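Local coordinates for hypothetical sugar ABC-transporter sugar binding protein (Arthrobacter globiformis, PDB 7BVT) that binds cyclic alpha-maltosyl-(1→6)-maltose and probably hands this cyclic tetrasaccharide to an ABC transporter for uptake, at residues L91-P95 with L122-I128; G101-L106 with A299-E303; G108-D112 with A313-S317. One frame throughout, in Å; residues are numbered along the deposited sequence.

Contact 1. Residues L91-P95 with L122-I128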
ATOM      1  N   LEU A  91      -1.303  -5.177   5.311  1.00 18.50           N
ATOM      2  CA  LEU A  91      -1.494  -6.101   4.156  1.00 18.61           C
ATOM      3  C   LEU A  91      -0.524  -7.273   4.217  1.00 17.31           C
ATOM      4  O   LEU A  91      -0.959  -8.448   4.169  1.00 17.32           O
ATOM      5  CB  LEU A  91      -1.305  -5.343   2.851  1.00 18.33           C
ATOM      6  CG  LEU A  91      -1.539  -6.181   1.607  1.00 19.81           C
ATOM      7  CD1 LEU A  91      -3.010  -6.488   1.443  1.00 23.23           C
ATOM      8  CD2 LEU A  91      -1.019  -5.479   0.364  1.00 24.10           C
ATOM      9  N   VAL A  92       0.759  -6.990   4.253  1.00 19.97           N
ATOM     10  CA  VAL A  92       1.778  -8.058   4.051  1.00 21.48           C
ATOM     11  C   VAL A  92       1.836  -8.953   5.297  1.00 18.64           C
ATOM     12  O   VAL A  92       2.503  -9.987   5.234  1.00 22.92           O
ATOM     13  CB  VAL A  92       3.144  -7.456   3.659  1.00 28.88           C
ATOM     14  CG1 VAL A  92       2.999  -6.547   2.451  1.00 31.76           C
ATOM     15  CG2 VAL A  92       3.785  -6.715   4.792  1.00 29.87           C
ATOM     16  N   TRP A  93       1.159  -8.594   6.388  1.00 17.11           N
ATOM     17  CA  TRP A  93       1.125  -9.491   7.573  1.00 18.18           C
ATOM     18  C   TRP A  93       0.144 -10.634   7.381  1.00 18.35           C
ATOM     19  O   TRP A  93       0.292 -11.649   8.083  1.00 20.43           O
ATOM     20  CB  TRP A  93       0.791  -8.762   8.860  1.00 19.21           C
ATOM     21  CG  TRP A  93       1.767  -7.717   9.266  1.00 20.07           C
ATOM     22  CD1 TRP A  93       2.984  -7.422   8.708  1.00 20.72           C
ATOM     23  CD2 TRP A  93       1.607  -6.866  10.398  1.00 20.22           C
ATOM     24  NE1 TRP A  93       3.568  -6.407   9.415  1.00 23.67           N
ATOM     25  CE2 TRP A  93       2.747  -6.041  10.445  1.00 22.39           C
ATOM     26  CE3 TRP A  93       0.598  -6.694  11.335  1.00 20.79           C
ATOM     27  CZ2 TRP A  93       2.894  -5.071  11.425  1.00 22.95           C
ATOM     28  CZ3 TRP A  93       0.737  -5.716  12.299  1.00 23.29           C
ATOM     29  CH2 TRP A  93       1.877  -4.926  12.336  1.00 21.55           C
ATOM     30  N   VAL A  94      -0.886 -10.458   6.578  1.00 16.16           N
ATOM     31  CA  VAL A  94      -2.004 -11.452   6.546  1.00 17.49           C
ATOM     32  C   VAL A  94      -1.466 -12.856   6.380  1.00 16.65           C
ATOM     33  O   VAL A  94      -1.853 -13.757   7.117  1.00 17.95           O
ATOM     34  CB  VAL A  94      -3.058 -11.111   5.484  1.00 16.65           C
ATOM     35  CG1 VAL A  94      -4.056 -12.229   5.332  1.00 17.04           C
ATOM     36  CG2 VAL A  94      -3.752  -9.822   5.835  1.00 16.89           C
ATOM     37  N   PRO A  95      -0.614 -13.163   5.394  1.00 17.91           N
ATOM     38  CA  PRO A  95      -0.176 -14.540   5.203  1.00 19.38           C
ATOM     39  C   PRO A  95       0.624 -15.075   6.381  1.00 18.25           C
ATOM     40  O   PRO A  95       0.517 -16.255   6.646  1.00 20.58           O
ATOM     41  CB  PRO A  95       0.704 -14.481   3.918  1.00 20.43           C
ATOM     42  CG  PRO A  95       0.338 -13.188   3.270  1.00 21.65           C
ATOM     43  CD  PRO A  95      -0.077 -12.245   4.362  1.00 18.69           C
ATOM     44  N   LEU A 122      -7.551  -6.635  -3.384  1.00 16.67           N
ATOM     45  CA  LEU A 122      -7.504  -6.875  -1.913  1.00 15.85           C
ATOM     46  C   LEU A 122      -8.270  -8.120  -1.473  1.00 14.93           C
ATOM     47  O   LEU A 122      -7.790  -8.815  -0.538  1.00 16.33           O
ATOM     48  CB  LEU A 122      -7.951  -5.629  -1.153  1.00 14.75           C
ATOM     49  CG  LEU A 122      -7.025  -4.436  -1.368  1.00 16.91           C
ATOM     50  CD1 LEU A 122      -7.641  -3.167  -0.874  1.00 17.18           C
ATOM     51  CD2 LEU A 122      -5.666  -4.682  -0.725  1.00 17.73           C
ATOM     52  N   THR A 123      -9.410  -8.466  -2.071  1.00 15.43           N
ATOM     53  CA  THR A 123     -10.081  -9.738  -1.713  1.00 16.64           C
ATOM     54  C   THR A 123      -9.242 -10.889  -2.258  1.00 15.54           C
ATOM     55  O   THR A 123      -9.140 -11.920  -1.605  1.00 15.67           O
ATOM     56  CB  THR A 123     -11.541  -9.827  -2.154  1.00 17.81           C
ATOM     57  OG1 THR A 123     -11.608  -9.537  -3.562  1.00 17.93           O
ATOM     58  CG2 THR A 123     -12.396  -8.905  -1.307  1.00 16.99           C
ATOM     59  N   SER A 124      -8.637 -10.736  -3.432  1.00 16.66           N
ATOM     60  CA  SER A 124      -7.777 -11.822  -3.975  1.00 16.69           C
ATOM     61  C   SER A 124      -6.590 -12.074  -3.056  1.00 16.23           C
ATOM     62  O   SER A 124      -6.298 -13.239  -2.771  1.00 16.95           O
ATOM     63  CB  SER A 124      -7.298 -11.479  -5.349  1.00 20.87           C
ATOM     64  OG  SER A 124      -8.431 -11.539  -6.194  1.00 26.89           O
ATOM     65  N   PHE A 125      -5.929 -11.011  -2.654  1.00 17.21           N
ATOM     66  CA  PHE A 125      -4.809 -11.030  -1.698  1.00 15.77           C
ATOM     67  C   PHE A 125      -5.262 -11.777  -0.446  1.00 16.47           C
ATOM     68  O   PHE A 125      -4.574 -12.675   0.008  1.00 16.61           O
ATOM     69  CB  PHE A 125      -4.364  -9.615  -1.360  1.00 18.16           C
ATOM     70  CG  PHE A 125      -3.222  -9.615  -0.379  1.00 17.24           C
ATOM     71  CD1 PHE A 125      -3.438  -9.734   0.971  1.00 18.62           C
ATOM     72  CD2 PHE A 125      -1.913  -9.706  -0.818  1.00 17.33           C
ATOM     73  CE1 PHE A 125      -2.389  -9.829   1.849  1.00 17.05           C
ATOM     74  CE2 PHE A 125      -0.853  -9.771   0.059  1.00 18.15           C
ATOM     75  CZ  PHE A 125      -1.105  -9.867   1.404  1.00 18.04           C
ATOM     76  N   GLY A 126      -6.459 -11.465   0.052  1.00 16.71           N
ATOM     77  CA  GLY A 126      -6.993 -12.026   1.304  1.00 15.78           C
ATOM     78  C   GLY A 126      -7.508 -13.446   1.221  1.00 16.85           C
ATOM     79  O   GLY A 126      -8.073 -13.908   2.178  1.00 16.42           O
ATOM     80  N   THR A 127      -7.352 -14.090   0.057  1.00 15.60           N
ATOM     81  CA  THR A 127      -7.795 -15.458  -0.175  1.00 16.43           C
ATOM     82  C   THR A 127      -6.590 -16.385   0.019  1.00 17.07           C
ATOM     83  O   THR A 127      -5.605 -16.314  -0.763  1.00 20.30           O
ATOM     84  CB  THR A 127      -8.468 -15.606  -1.542  1.00 17.13           C
ATOM     85  OG1 THR A 127      -9.614 -14.757  -1.619  1.00 19.52           O
ATOM     86  CG2 THR A 127      -8.896 -17.043  -1.713  1.00 18.78           C
ATOM     87  N   ILE A 128      -6.645 -17.181   1.065  1.00 17.88           N
ATOM     88  CA  ILE A 128      -5.581 -18.165   1.398  1.00 19.39           C
ATOM     89  C   ILE A 128      -6.230 -19.530   1.626  1.00 20.97           C
ATOM     90  O   ILE A 128      -7.191 -19.600   2.377  1.00 19.66           O
ATOM     91  CB  ILE A 128      -4.702 -17.672   2.571  1.00 21.62           C
ATOM     92  CG1 ILE A 128      -3.997 -16.377   2.174  1.00 24.22           C
ATOM     93  CG2 ILE A 128      -3.723 -18.770   2.956  1.00 23.91           C
ATOM     94  CD1 ILE A 128      -3.265 -15.634   3.277  1.00 25.60           C
TER

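Contact 2. Residues G101-L106 with A299-E303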
ATOM      1  N   GLY A 101      -2.356 -18.554  13.637  1.00 22.82           N
ATOM      2  CA  GLY A 101      -3.618 -19.065  14.159  1.00 25.41           C
ATOM      3  C   GLY A 101      -4.573 -19.260  13.009  1.00 26.60           C
ATOM      4  O   GLY A 101      -4.433 -18.518  12.033  1.00 25.92           O
ATOM      5  N   THR A 102      -5.464 -20.235  13.122  1.00 24.55           N
ATOM      6  CA  THR A 102      -6.455 -20.571  12.085  1.00 24.02           C
ATOM      7  C   THR A 102      -7.416 -19.395  11.927  1.00 21.89           C
ATOM      8  O   THR A 102      -8.096 -18.991  12.924  1.00 21.66           O
ATOM      9  CB  THR A 102      -7.286 -21.816  12.426  1.00 27.34           C
ATOM     10  OG1 THR A 102      -6.358 -22.889  12.521  1.00 29.06           O
ATOM     11  CG2 THR A 102      -8.320 -22.150  11.381  1.00 26.71           C
ATOM     12  N   LEU A 103      -7.498 -18.857  10.715  1.00 19.93           N
ATOM     13  CA  LEU A 103      -8.392 -17.737  10.441  1.00 17.67           C
ATOM     14  C   LEU A 103      -9.701 -18.269   9.875  1.00 18.76           C
ATOM     15  O   LEU A 103      -9.679 -19.195   9.043  1.00 21.19           O
ATOM     16  CB  LEU A 103      -7.723 -16.763   9.481  1.00 17.76           C
ATOM     17  CG  LEU A 103      -6.431 -16.131   9.991  1.00 18.31           C
ATOM     18  CD1 LEU A 103      -5.839 -15.248   8.899  1.00 18.39           C
ATOM     19  CD2 LEU A 103      -6.681 -15.323  11.262  1.00 19.51           C
ATOM     20  N   ALA A 104     -10.790 -17.697  10.331  1.00 16.84           N
ATOM     21  CA  ALA A 104     -12.139 -18.004   9.820  1.00 17.36           C
ATOM     22  C   ALA A 104     -12.280 -17.563   8.368  1.00 19.10           C
ATOM     23  O   ALA A 104     -11.733 -16.513   7.953  1.00 19.46           O
ATOM     24  CB  ALA A 104     -13.225 -17.379  10.634  1.00 18.99           C
ATOM     25  N   ASP A 105     -13.089 -18.306   7.624  1.00 19.36           N
ATOM     26  CA  ASP A 105     -13.448 -17.879   6.266  1.00 18.38           C
ATOM     27  C   ASP A 105     -14.563 -16.840   6.345  1.00 17.91           C
ATOM     28  O   ASP A 105     -15.624 -17.086   7.013  1.00 18.42           O
ATOM     29  CB  ASP A 105     -13.816 -19.111   5.454  1.00 18.69           C
ATOM     30  CG  ASP A 105     -14.060 -18.834   3.984  1.00 19.06           C
ATOM     31  OD1 ASP A 105     -14.039 -17.666   3.526  1.00 17.25           O
ATOM     32  OD2 ASP A 105     -14.196 -19.869   3.283  1.00 20.04           O
ATOM     33  N   LEU A 106     -14.336 -15.656   5.783  1.00 16.36           N
ATOM     34  CA  LEU A 106     -15.312 -14.541   5.857  1.00 16.67           C
ATOM     35  C   LEU A 106     -16.376 -14.723   4.804  1.00 18.54           C
ATOM     36  O   LEU A 106     -17.430 -14.117   4.883  1.00 18.61           O
ATOM     37  CB  LEU A 106     -14.583 -13.199   5.743  1.00 17.11           C
ATOM     38  CG  LEU A 106     -13.561 -12.940   6.855  1.00 17.59           C
ATOM     39  CD1 LEU A 106     -12.796 -11.700   6.507  1.00 18.31           C
ATOM     40  CD2 LEU A 106     -14.229 -12.815   8.218  1.00 17.79           C
ATOM     41  N   ALA A 299      -8.596  -6.781   8.064  1.00 14.53           N
ATOM     42  CA  ALA A 299      -9.156  -7.405   9.283  1.00 15.01           C
ATOM     43  C   ALA A 299      -9.168  -8.906   9.060  1.00 15.83           C
ATOM     44  O   ALA A 299      -9.517  -9.334   7.955  1.00 15.43           O
ATOM     45  CB  ALA A 299     -10.528  -6.843   9.582  1.00 16.58           C
ATOM     46  N   MET A 300      -8.901  -9.647  10.098  1.00 15.79           N
ATOM     47  CA  MET A 300      -8.821 -11.131  10.148  1.00 15.28           C
ATOM     48  C   MET A 300      -9.586 -11.600  11.397  1.00 16.70           C
ATOM     49  O   MET A 300      -9.441 -10.945  12.442  1.00 17.25           O
ATOM     50  CB  MET A 300      -7.366 -11.562  10.250  1.00 15.68           C
ATOM     51  CG  MET A 300      -6.588 -11.239   8.983  1.00 16.39           C
ATOM     52  SD  MET A 300      -4.849 -11.098   9.341  1.00 18.83           S
ATOM     53  CE  MET A 300      -4.768  -9.356   9.796  1.00 18.77           C
ATOM     54  N   VAL A 301     -10.368 -12.657  11.271  1.00 17.14           N
ATOM     55  CA  VAL A 301     -11.128 -13.262  12.415  1.00 17.68           C
ATOM     56  C   VAL A 301     -10.466 -14.576  12.769  1.00 18.12           C
ATOM     57  O   VAL A 301     -10.363 -15.451  11.898  1.00 17.82           O
ATOM     58  CB  VAL A 301     -12.605 -13.442  12.078  1.00 16.14           C
ATOM     59  CG1 VAL A 301     -13.339 -14.245  13.150  1.00 18.28           C
ATOM     60  CG2 VAL A 301     -13.289 -12.142  11.757  1.00 16.28           C
ATOM     61  N   PHE A 302      -9.962 -14.727  13.985  1.00 17.07           N
ATOM     62  CA  PHE A 302      -9.385 -16.003  14.435  1.00 18.71           C
ATOM     63  C   PHE A 302     -10.549 -16.971  14.743  1.00 21.98           C
ATOM     64  O   PHE A 302     -11.517 -16.571  15.416  1.00 24.55           O
ATOM     65  CB  PHE A 302      -8.492 -15.835  15.669  1.00 19.31           C
ATOM     66  CG  PHE A 302      -7.156 -15.233  15.356  1.00 18.66           C
ATOM     67  CD1 PHE A 302      -6.175 -15.996  14.744  1.00 19.46           C
ATOM     68  CD2 PHE A 302      -6.913 -13.892  15.587  1.00 21.11           C
ATOM     69  CE1 PHE A 302      -4.946 -15.438  14.445  1.00 18.40           C
ATOM     70  CE2 PHE A 302      -5.682 -13.332  15.262  1.00 19.31           C
ATOM     71  CZ  PHE A 302      -4.723 -14.110  14.680  1.00 17.57           C
ATOM     72  N   GLU A 303     -10.489 -18.192  14.229  1.00 24.01           N
ATOM     73  CA  GLU A 303     -11.625 -19.142  14.343  1.00 26.57           C
ATOM     74  C   GLU A 303     -11.784 -19.612  15.784  1.00 28.11           C
ATOM     75  O   GLU A 303     -10.807 -20.057  16.370  1.00 29.18           O
ATOM     76  CB  GLU A 303     -11.405 -20.355  13.467  1.00 30.55           C
ATOM     77  CG  GLU A 303     -12.714 -21.074  13.233  1.00 39.55           C
ATOM     78  CD  GLU A 303     -12.600 -21.886  11.974  1.00 44.93           C
ATOM     79  OE1 GLU A 303     -11.777 -22.824  11.981  1.00 45.61           O
ATOM     80  OE2 GLU A 303     -13.228 -21.487  10.978  1.00 50.04           O
TER
HETATM   81  O   HOH W   1     -11.075 -21.802   9.046  1.00 39.91           O
HETATM   82  O   HOH W   2     -10.855 -14.017   8.817  1.00 17.27           O
HETATM   83  O   HOH W   3     -14.406 -20.588   8.706  1.00 26.66           O

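Contact 3. Residues G108-D112 with A313-S317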
ATOM      1  N   GLY A 108     -19.527 -16.123   3.300  1.00 19.50           N
ATOM      2  CA  GLY A 108     -20.721 -16.625   3.986  1.00 21.22           C
ATOM      3  C   GLY A 108     -20.942 -15.981   5.339  1.00 24.18           C
ATOM      4  O   GLY A 108     -21.963 -16.306   5.978  1.00 23.66           O
ATOM      5  N   ARG A 109     -20.047 -15.091   5.772  1.00 20.80           N
ATOM      6  CA  ARG A 109     -20.193 -14.374   7.082  1.00 22.23           C
ATOM      7  C   ARG A 109     -20.410 -12.888   6.798  1.00 24.10           C
ATOM      8  O   ARG A 109     -21.296 -12.275   7.372  1.00 31.89           O
ATOM      9  CB  ARG A 109     -18.969 -14.631   7.959  1.00 21.86           C
ATOM     10  CG  ARG A 109     -18.718 -16.099   8.290  1.00 25.77           C
ATOM     11  CD  ARG A 109     -17.724 -16.314   9.423  1.00 26.44           C
ATOM     12  NE  ARG A 109     -17.141 -17.686   9.386  1.00 27.10           N
ATOM     13  CZ  ARG A 109     -17.705 -18.750   9.931  1.00 30.88           C
ATOM     14  NH1 ARG A 109     -18.805 -18.639  10.646  1.00 29.71           N
ATOM     15  NH2 ARG A 109     -17.139 -19.937   9.834  1.00 35.05           N
ATOM     16  N   ILE A 110     -19.628 -12.322   5.927  1.00 18.67           N
ATOM     17  CA  ILE A 110     -19.837 -10.940   5.417  1.00 17.87           C
ATOM     18  C   ILE A 110     -20.708 -11.041   4.181  1.00 19.25           C
ATOM     19  O   ILE A 110     -20.470 -11.940   3.362  1.00 20.37           O
ATOM     20  CB  ILE A 110     -18.467 -10.275   5.157  1.00 16.73           C
ATOM     21  CG1 ILE A 110     -17.652 -10.247   6.454  1.00 17.23           C
ATOM     22  CG2 ILE A 110     -18.637  -8.924   4.503  1.00 18.43           C
ATOM     23  CD1 ILE A 110     -16.284  -9.585   6.316  1.00 18.19           C
ATOM     24  N   PRO A 111     -21.676 -10.147   3.955  1.00 18.69           N
ATOM     25  CA  PRO A 111     -22.573 -10.292   2.812  1.00 21.84           C
ATOM     26  C   PRO A 111     -21.806 -10.379   1.494  1.00 21.10           C
ATOM     27  O   PRO A 111     -20.824  -9.671   1.241  1.00 20.39           O
ATOM     28  CB  PRO A 111     -23.432  -9.023   2.840  1.00 22.57           C
ATOM     29  CG  PRO A 111     -23.490  -8.731   4.316  1.00 23.76           C
ATOM     30  CD  PRO A 111     -22.084  -9.000   4.783  1.00 21.74           C
ATOM     31  N   ASP A 112     -22.259 -11.284   0.645  1.00 21.54           N
ATOM     32  CA  ASP A 112     -21.647 -11.482  -0.672  1.00 22.11           C
ATOM     33  C   ASP A 112     -21.516 -10.148  -1.408  1.00 21.49           C
ATOM     34  O   ASP A 112     -20.420  -9.851  -2.018  1.00 23.03           O
ATOM     35  CB  ASP A 112     -22.470 -12.456  -1.514  1.00 25.43           C
ATOM     36  CG  ASP A 112     -22.762 -13.849  -0.967  1.00 28.42           C
ATOM     37  OD1 ASP A 112     -22.207 -14.283   0.065  1.00 30.75           O
ATOM     38  OD2 ASP A 112     -23.533 -14.557  -1.639  1.00 30.53           O
ATOM     39  N   ALA A 313     -17.721 -11.203  12.535  1.00 19.69           N
ATOM     40  CA  ALA A 313     -17.999 -10.829  11.131  1.00 19.81           C
ATOM     41  C   ALA A 313     -19.183  -9.851  11.060  1.00 19.04           C
ATOM     42  O   ALA A 313     -19.271  -9.059  10.128  1.00 21.16           O
ATOM     43  CB  ALA A 313     -18.256 -12.087  10.303  1.00 21.53           C
ATOM     44  N   ASP A 314     -20.074  -9.827  12.048  1.00 19.85           N
ATOM     45  CA  ASP A 314     -21.210  -8.880  12.071  1.00 19.40           C
ATOM     46  C   ASP A 314     -20.649  -7.456  12.205  1.00 18.74           C
ATOM     47  O   ASP A 314     -21.118  -6.560  11.493  1.00 18.21           O
ATOM     48  CB  ASP A 314     -22.219  -9.155  13.188  1.00 20.32           C
ATOM     49  CG  ASP A 314     -23.431  -8.258  13.113  1.00 25.26           C
ATOM     50  OD1 ASP A 314     -24.284  -8.522  12.224  1.00 27.69           O
ATOM     51  OD2 ASP A 314     -23.513  -7.262  13.904  1.00 25.97           O
ATOM     52  N   PHE A 315     -19.685  -7.272  13.086  1.00 18.20           N
ATOM     53  CA  PHE A 315     -19.025  -5.957  13.238  1.00 16.31           C
ATOM     54  C   PHE A 315     -18.296  -5.567  11.934  1.00 16.25           C
ATOM     55  O   PHE A 315     -18.494  -4.439  11.435  1.00 17.20           O
ATOM     56  CB  PHE A 315     -18.068  -5.944  14.415  1.00 17.50           C
ATOM     57  CG  PHE A 315     -17.230  -4.704  14.448  1.00 16.95           C
ATOM     58  CD1 PHE A 315     -17.814  -3.457  14.623  1.00 16.89           C
ATOM     59  CD2 PHE A 315     -15.877  -4.790  14.205  1.00 17.92           C
ATOM     60  CE1 PHE A 315     -17.044  -2.320  14.577  1.00 19.09           C
ATOM     61  CE2 PHE A 315     -15.106  -3.645  14.172  1.00 20.26           C
ATOM     62  CZ  PHE A 315     -15.688  -2.411  14.386  1.00 18.71           C
ATOM     63  N   LEU A 316     -17.556  -6.504  11.354  1.00 16.94           N
ATOM     64  CA  LEU A 316     -16.802  -6.188  10.108  1.00 16.43           C
ATOM     65  C   LEU A 316     -17.810  -5.880   8.995  1.00 16.59           C
ATOM     66  O   LEU A 316     -17.575  -4.965   8.207  1.00 17.06           O
ATOM     67  CB  LEU A 316     -15.880  -7.363   9.761  1.00 15.41           C
ATOM     68  CG  LEU A 316     -14.698  -7.628  10.674  1.00 16.88           C
ATOM     69  CD1 LEU A 316     -13.835  -8.756  10.146  1.00 17.94           C
ATOM     70  CD2 LEU A 316     -13.856  -6.402  10.915  1.00 18.14           C
ATOM     71  N   SER A 317     -18.933  -6.607   8.926  1.00 16.59           N
ATOM     72  CA  SER A 317     -19.971  -6.346   7.885  1.00 16.36           C
ATOM     73  C   SER A 317     -20.480  -4.908   8.054  1.00 15.69           C
ATOM     74  O   SER A 317     -20.604  -4.185   7.082  1.00 17.09           O
ATOM     75  CB  SER A 317     -21.115  -7.345   7.975  1.00 16.10           C
ATOM     76  OG  SER A 317     -20.649  -8.686   7.756  1.00 18.35           O
TER

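Contact 1. Residues L91-P95 with L122-I128
F125 keeps CG opposite its backbone N (chi1 180°), which carries its phenyl ring from the end of helix 120-125 toward the turn leading into helix 94-100, and L91, with nearly the same first torsion (-177°), lays its branch over that ring. The evidence for a CH-pi contact is direct: L91 CD1 stands 3.5 Å from the F125 ring centroid, 21° off the normal, displaced toward the rim at F125 CD1. The backbone of the same leucine closes in as well, L91 O lying 3.1 Å from F125 CE1. That carbonyl also accepts the backbone N-H of V94, whose CB reaches the edge of the ring near its plane, 3.9 Å from F125 CE1. P95 CD approaches F125 CZ obliquely at 3.9 Å. Beyond the ring, I128 CD1 ends 3.8 Å from P95 CA, while one turn earlier on helix 120-125 L122 CD2 meets L91 CD1 at 3.9 Å. Strand 292-301 backs the contact, with Q298 against both L91 and V94. Carbon meets carbon at nearly every point, so shape and ring coverage rather than polar bonding probably fix L91, whose side chain lies about 4 Å from a bound glucose unit.

Contact 2. Residues G101-L106 with A299-E303
L103 and F302 are bridged through their backbones, and the bonds lie on their neighbours: E303 N gives to T102 O (2.8 Å, 178° at the hydrogen) and A104 N to V301 O (2.8 Å). This is the antiparallel pattern around a non-hydrogen-bonded pair, and the 4.5 Å between L103 CA and F302 CA fits it. The tight part lies on the side of these two residues. Their side chains run alongside each other, pointing the same way, and L103 CD2 covers one face of the F302 ring, 3.9 Å from its centroid and 25° off the normal; G101 CA meets the ring at its edge. L103 CD2 also touches M300 CB, and I97 of helix 94-100 packs on both M300 and F302. Past the bridge, L106 CD2 lies 3.7 Å from V301 CG2. The looser side belongs to E303, whose extended chain reaches over the loop toward solvent. Its OE2 takes protons from two waters, one also donating to L103 O, the other accepting from D105 N at 2.8 Å, so the carboxylate meets the loop backbone through water. The single bridge joins the loop after helix 94-100 to the tail of strand 292-301, which runs antiparallel to both 86-90 and 131-136, as expected of the returning strand inserted in the sheet of a type 2 periplasmic binding protein domain.

Contact 3. Residues G108-D112 with A313-S317
S317 and A313, one turn apart on helix 306-319, form the surface against which R109, I110 and P111 rest. The first torsion of S317 (-61°) sets OG beside its own backbone N and turns it back over the preceding turn, where it donates to A313 O at 2.8 Å. The donor stands 38° out of the carbonyl plane, so it is not on a lone pair; S317 N reaches the same oxygen from the opposite face, and A313 O is thus gripped twice. With its proton used in this way, OG presents its outer side to the loop: it lies 3.3 Å from I110 CA and 3.3 Å from P111 CD, contacts of carbon with oxygen rather than hydrogen bonds. With an alanine here, A313 O would probably lose the hydroxyl donor while keeping the backbone N-H, and a gap would open beside I110 and the proline ring. In the type 2 binding-protein fold to which this chain belongs, helix 306-319 follows the returning strand 292-301 and lies on the sheet, L316 packing on A299 and V301; the loop it meets here leads into helix 112-117, with P111 at the N-cap position. I110 holds CG1 beside its backbone N (chi1 -59°) and is extended beyond, which sends CG1 past S317 OG at 3.6 Å and brings CD1 to within 4.1 Å of L316 CB. R109 touches the helix with the root of its side chain, its CB 3.5 Å from A313 CB. From CG to NE the chain is stretched out and leaves A313 behind, and the guanidinium group forms a salt bridge through NH1 with OD1 of D310, a turn earlier on the same helix.

In the fold
Strand 292-301 ties the three together. Contact 1 lies deepest and nearest the sugar, and M300 of contact 2 touches it, V94 CG2 lying 3.9 Å from M300 SD. Contact 2 is also mostly buried, though farther from the chain centre, with an exposed rim at T102 and E303. On another side of the strand contact 3 joins on, A299 CB lying 3.6 Å from L316 CD2. Contacts 1 and 3 do not touch; their centres are about 17 Å apart. Chemistry changes along this path: side-chain packing round an aromatic ring in contact 1, backbone bonding plus a hydrated carboxylate in contact 2, and a partly buried loop-on-helix contact in contact 3, where no bond joins the segments.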